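PDB 2X7Q: possible thiamine biosynthesis enzyme from Candida albicans, which is of unknown function but has the periplasmic binding protein fold and may bind a small solute, possibly in thiamine biosynthesis. Local coordinates for residues L14-P23 with L44-S55. The protein carries 1 engineered substitution. Residues are numbered along the deposited sequence; the frame is centred on the assembly and turned at random.
Sequences LPTLKVAYIP and LSIEFVKVPEGS. Engineered in segment 14-23: Leu-14 (natural residue Met).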
loop_
_atom_site.group_PDB
_atom_site.type_symbol
_atom_site.label_atom_id
_atom_site.label_comp_id
_atom_site.label_asym_id
_atom_site.label_seq_id
_atom_site.Cartn_x
_atom_site.Cartn_y
_atom_site.Cartn_z
ATOM N N LEU A 14 4.942 27.980 -4.973
ATOM C CA LEU A 14 4.605 26.584 -5.231
ATOM C C LEU A 14 3.101 26.350 -5.126
ATOM O O LEU A 14 2.485 26.691 -4.120
ATOM C CB LEU A 14 5.349 25.663 -4.262
ATOM C CG LEU A 14 6.876 25.663 -4.368
ATOM C CD1 LEU A 14 7.497 24.776 -3.298
ATOM C CD2 LEU A 14 7.314 25.221 -5.753
ATOM N N PRO A 15 2.506 25.763 -6.172
ATOM C CA PRO A 15 1.065 25.495 -6.205
ATOM C C PRO A 15 0.639 24.530 -5.102
ATOM O O PRO A 15 1.431 23.689 -4.676
ATOM C CB PRO A 15 0.859 24.848 -7.581
ATOM C CG PRO A 15 2.196 24.295 -7.952
ATOM C CD PRO A 15 3.187 25.270 -7.381
ATOM N N THR A 16 -0.607 24.654 -4.655
ATOM C CA THR A 16 -1.146 23.778 -3.621
ATOM C C THR A 16 -1.092 22.321 -4.066
ATOM O O THR A 16 -1.157 22.023 -5.259
ATOM C CB THR A 16 -2.599 24.146 -3.272
ATOM O OG1 THR A 16 -2.664 25.529 -2.900
ATOM C CG2 THR A 16 -3.105 23.291 -2.119
ATOM N N LEU A 17 -0.975 21.417 -3.101
ATOM C CA LEU A 17 -0.813 20.004 -3.404
ATOM C C LEU A 17 -1.771 19.147 -2.583
ATOM O O LEU A 17 -1.681 19.104 -1.355
ATOM C CB LEU A 17 0.631 19.581 -3.132
ATOM C CG LEU A 17 1.195 18.436 -3.969
ATOM C CD1 LEU A 17 1.221 18.823 -5.436
ATOM C CD2 LEU A 17 2.589 18.080 -3.483
ATOM N N LYS A 18 -2.689 18.469 -3.265
ATOM C CA LYS A 18 -3.629 17.574 -2.602
ATOM C C LYS A 18 -3.059 16.159 -2.549
ATOM O O LYS A 18 -2.908 15.501 -3.580
ATOM C CB LYS A 18 -4.978 17.576 -3.323
ATOM C CG LYS A 18 -5.640 18.940 -3.396
ATOM C CD LYS A 18 -7.039 18.856 -3.985
ATOM C CE LYS A 18 -7.974 18.063 -3.091
ATOM N NZ LYS A 18 -9.345 17.959 -3.663
ATOM N N VAL A 19 -2.740 15.697 -1.345
ATOM C CA VAL A 19 -2.108 14.393 -1.170
ATOM C C VAL A 19 -3.059 13.376 -0.541
ATOM O O VAL A 19 -3.529 13.558 0.584
ATOM C CB VAL A 19 -0.839 14.503 -0.304
ATOM C CG1 VAL A 19 -0.209 13.136 -0.106
ATOM C CG2 VAL A 19 0.154 15.469 -0.934
ATOM N N ALA A 20 -3.338 12.305 -1.279
ATOM C CA ALA A 20 -4.197 11.233 -0.785
ATOM C C ALA A 20 -3.374 10.175 -0.060
ATOM O O ALA A 20 -2.376 9.693 -0.591
ATOM C CB ALA A 20 -4.973 10.607 -1.922
ATOM N N TYR A 21 -3.791 9.827 1.154
ATOM C CA TYR A 21 -3.080 8.838 1.958
ATOM C C TYR A 21 -4.050 7.867 2.627
ATOM O O TYR A 21 -5.255 8.119 2.694
ATOM C CB TYR A 21 -2.239 9.532 3.029
ATOM C CG TYR A 21 -3.054 10.057 4.192
ATOM C CD1 TYR A 21 -3.163 9.331 5.373
ATOM C CD2 TYR A 21 -3.715 11.274 4.109
ATOM C CE1 TYR A 21 -3.905 9.807 6.439
ATOM C CE2 TYR A 21 -4.458 11.758 5.167
ATOM C CZ TYR A 21 -4.551 11.021 6.329
ATOM O OH TYR A 21 -5.295 11.507 7.380
ATOM N N ILE A 22 -3.513 6.762 3.131
ATOM C CA ILE A 22 -4.316 5.783 3.851
ATOM C C ILE A 22 -4.000 5.846 5.341
ATOM O O ILE A 22 -2.852 5.674 5.743
ATOM C CB ILE A 22 -4.068 4.357 3.332
ATOM C CG1 ILE A 22 -4.288 4.301 1.820
ATOM C CG2 ILE A 22 -4.970 3.364 4.052
ATOM C CD1 ILE A 22 -3.961 2.962 1.204
ATOM N N PRO A 23 -5.025 6.101 6.168
ATOM C CA PRO A 23 -4.855 6.274 7.615
ATOM C C PRO A 23 -4.453 4.981 8.319
ATOM O O PRO A 23 -5.290 4.325 8.941
ATOM C CB PRO A 23 -6.245 6.718 8.082
ATOM C CG PRO A 23 -7.178 6.159 7.068
ATOM C CD PRO A 23 -6.435 6.221 5.759
ATOM N N LEU A 44 5.488 24.889 1.129
ATOM C CA LEU A 44 4.432 24.043 0.586
ATOM C C LEU A 44 3.104 24.263 1.305
ATOM O O LEU A 44 3.077 24.616 2.484
ATOM C CB LEU A 44 4.827 22.568 0.683
ATOM C CG LEU A 44 6.055 22.094 -0.096
ATOM C CD1 LEU A 44 6.434 20.681 0.322
ATOM C CD2 LEU A 44 5.810 22.164 -1.595
ATOM N N SER A 45 2.008 24.058 0.583
ATOM C CA SER A 45 0.675 24.068 1.175
ATOM C C SER A 45 -0.022 22.757 0.840
ATOM O O SER A 45 -0.580 22.598 -0.247
ATOM C CB SER A 45 -0.133 25.259 0.653
ATOM O OG SER A 45 -0.282 25.207 -0.760
ATOM N N ILE A 46 0.020 21.819 1.777
ATOM C CA ILE A 46 -0.473 20.474 1.525
ATOM C C ILE A 46 -1.863 20.237 2.104
ATOM O O ILE A 46 -2.088 20.433 3.297
ATOM C CB ILE A 46 0.488 19.406 2.089
ATOM C CG1 ILE A 46 1.915 19.666 1.613
ATOM C CG2 ILE A 46 0.028 18.011 1.689
ATOM C CD1 ILE A 46 2.087 19.603 0.113
ATOM N N GLU A 47 -2.792 19.819 1.249
ATOM C CA GLU A 47 -4.123 19.424 1.694
ATOM C C GLU A 47 -4.246 17.906 1.657
ATOM O O GLU A 47 -4.407 17.312 0.590
ATOM C CB GLU A 47 -5.201 20.058 0.816
ATOM C CG GLU A 47 -6.608 19.576 1.135
ATOM C CD GLU A 47 -7.657 20.170 0.216
ATOM O OE1 GLU A 47 -7.396 21.242 -0.373
ATOM O OE2 GLU A 47 -8.742 19.567 0.082
ATOM N N PHE A 48 -4.164 17.281 2.827
ATOM C CA PHE A 48 -4.229 15.828 2.919
ATOM C C PHE A 48 -5.651 15.303 2.762
ATOM O O PHE A 48 -6.592 15.842 3.346
ATOM C CB PHE A 48 -3.629 15.340 4.239
ATOM C CG PHE A 48 -2.129 15.416 4.287
ATOM C CD1 PHE A 48 -1.491 16.520 4.829
ATOM C CD2 PHE A 48 -1.356 14.383 3.782
ATOM C CE1 PHE A 48 -0.110 16.589 4.873
ATOM C CE2 PHE A 48 0.025 14.446 3.822
ATOM C CZ PHE A 48 0.648 15.550 4.367
ATOM N N VAL A 49 -5.793 14.247 1.969
ATOM C CA VAL A 49 -7.083 13.602 1.757
ATOM C C VAL A 49 -7.051 12.166 2.272
ATOM O O VAL A 49 -6.393 11.304 1.693
ATOM C CB VAL A 49 -7.471 13.599 0.266
ATOM C CG1 VAL A 49 -8.769 12.832 0.054
ATOM C CG2 VAL A 49 -7.596 15.025 -0.254
ATOM N N LYS A 50 -7.764 11.916 3.365
ATOM C CA LYS A 50 -7.799 10.586 3.963
ATOM C C LYS A 50 -8.611 9.606 3.117
ATOM O O LYS A 50 -9.749 9.888 2.741
ATOM C CB LYS A 50 -8.386 10.658 5.375
ATOM C CG LYS A 50 -8.354 9.344 6.142
ATOM C CD LYS A 50 -9.217 9.410 7.392
ATOM C CE LYS A 50 -8.794 10.546 8.310
ATOM N NZ LYS A 50 -9.654 10.607 9.533
ATOM N N VAL A 51 -8.017 8.451 2.832
ATOM C CA VAL A 51 -8.682 7.403 2.067
ATOM C C VAL A 51 -8.626 6.077 2.822
ATOM O O VAL A 51 -7.706 5.291 2.620
ATOM C CB VAL A 51 -8.039 7.240 0.674
ATOM C CG1 VAL A 51 -8.778 6.184 -0.137
ATOM C CG2 VAL A 51 -8.024 8.574 -0.065
ATOM N N PRO A 52 -9.616 5.833 3.697
ATOM C CA PRO A 52 -9.695 4.631 4.541
ATOM C C PRO A 52 -9.826 3.312 3.779
ATOM O O PRO A 52 -9.586 2.266 4.383
ATOM C CB PRO A 52 -10.977 4.854 5.357
ATOM C CG PRO A 52 -11.237 6.312 5.300
ATOM C CD PRO A 52 -10.734 6.755 3.958
ATOM N N GLU A 53 -10.207 3.349 2.503
ATOM C CA GLU A 53 -10.508 2.113 1.772
ATOM C C GLU A 53 -9.439 1.677 0.770
ATOM O O GLU A 53 -9.735 0.946 -0.176
ATOM C CB GLU A 53 -11.869 2.203 1.070
ATOM C CG GLU A 53 -12.740 3.363 1.511
ATOM C CD GLU A 53 -12.441 4.625 0.740
ATOM O OE1 GLU A 53 -12.625 5.726 1.294
ATOM O OE2 GLU A 53 -12.019 4.514 -0.428
ATOM N N GLY A 54 -8.204 2.122 0.980
ATOM C CA GLY A 54 -7.074 1.601 0.229
ATOM C C GLY A 54 -6.698 2.270 -1.084
ATOM O O GLY A 54 -7.256 3.301 -1.468
ATOM N N SER A 55 -5.742 1.653 -1.778
ATOM C CA SER A 55 -5.145 2.212 -2.988
ATOM C C SER A 55 -6.112 2.254 -4.166
ATOM O O SER A 55 -5.937 3.044 -5.095
ATOM C CB SER A 55 -3.896 1.415 -3.378
ATOM O OG SER A 55 -2.943 1.402 -2.329
HETATM O O HOH W 1 2.603 24.314 -2.194
#
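Tyr-21 leans across strand 46-50, where the edge of the Phe-48 ring points at its face in an offset edge-to-face pair, the planes at 83°. A chi1 of 76°, which sets the ring between its own backbone N and carbonyl carbon, lays it over the neighbouring strand; Tyr-21 CE2 lies 3.8 Å from Phe-48 CB, and Lys-50 CA makes an off-centre CH-pi contact with the ring. Beyond the ring, Lys-50 crosses Pro-23 at about a right angle, its CG 3.5 Å from Pro-23 CG.

The strands run parallel, joined through helices 28-35 and 38-41 as a beta-alpha-beta crossover in one lobe of the binding-protein fold; 46-50 is an outermost strand of the mixed sheet, and 17-21 lies between it and 69-73. Six backbone hydrogen bonds join them, from Leu-17 N to Ser-45 O through to Val-51 N on Tyr-21 O; the shortest, Val-49 N to Val-19 O at 2.7 Å, is also nearly straight (169°). Packing is close on the face bearing Leu-17, Val-19, Ile-46 and Phe-48: Ile-46 CD1 lies 3.6 Å from Leu-17 CB, while its CG2 touches both Val-19 CG2 and a face of the Phe-48 ring near the rim. Past the strand ends, Ile-22 reaches CD1 to Gly-54 CA (3.5 Å), at the close of the Val-51 to Gly-54 type I turn that leads into helix 55-63.

That helix covers Ala-20 and Val-51 on the opposite face, which is loose where Lys-18 and Glu-47 run side by side: Lys-18 NZ, weakly hydrogen-bonded to Glu-66 O, stays 4.1 Å from Glu-47 OE2, beyond a salt bridge. At the N-terminal end, Thr-16 OG1 and Ser-45 OG share a 3.2 Å hydrogen bond, and a water bridges Pro-15 O to Ser-45 N. Cohesion thus rests on backbone bonds and apolar and aromatic packing, the Lys-18/Glu-47 charges probably adding only a diffuse attraction.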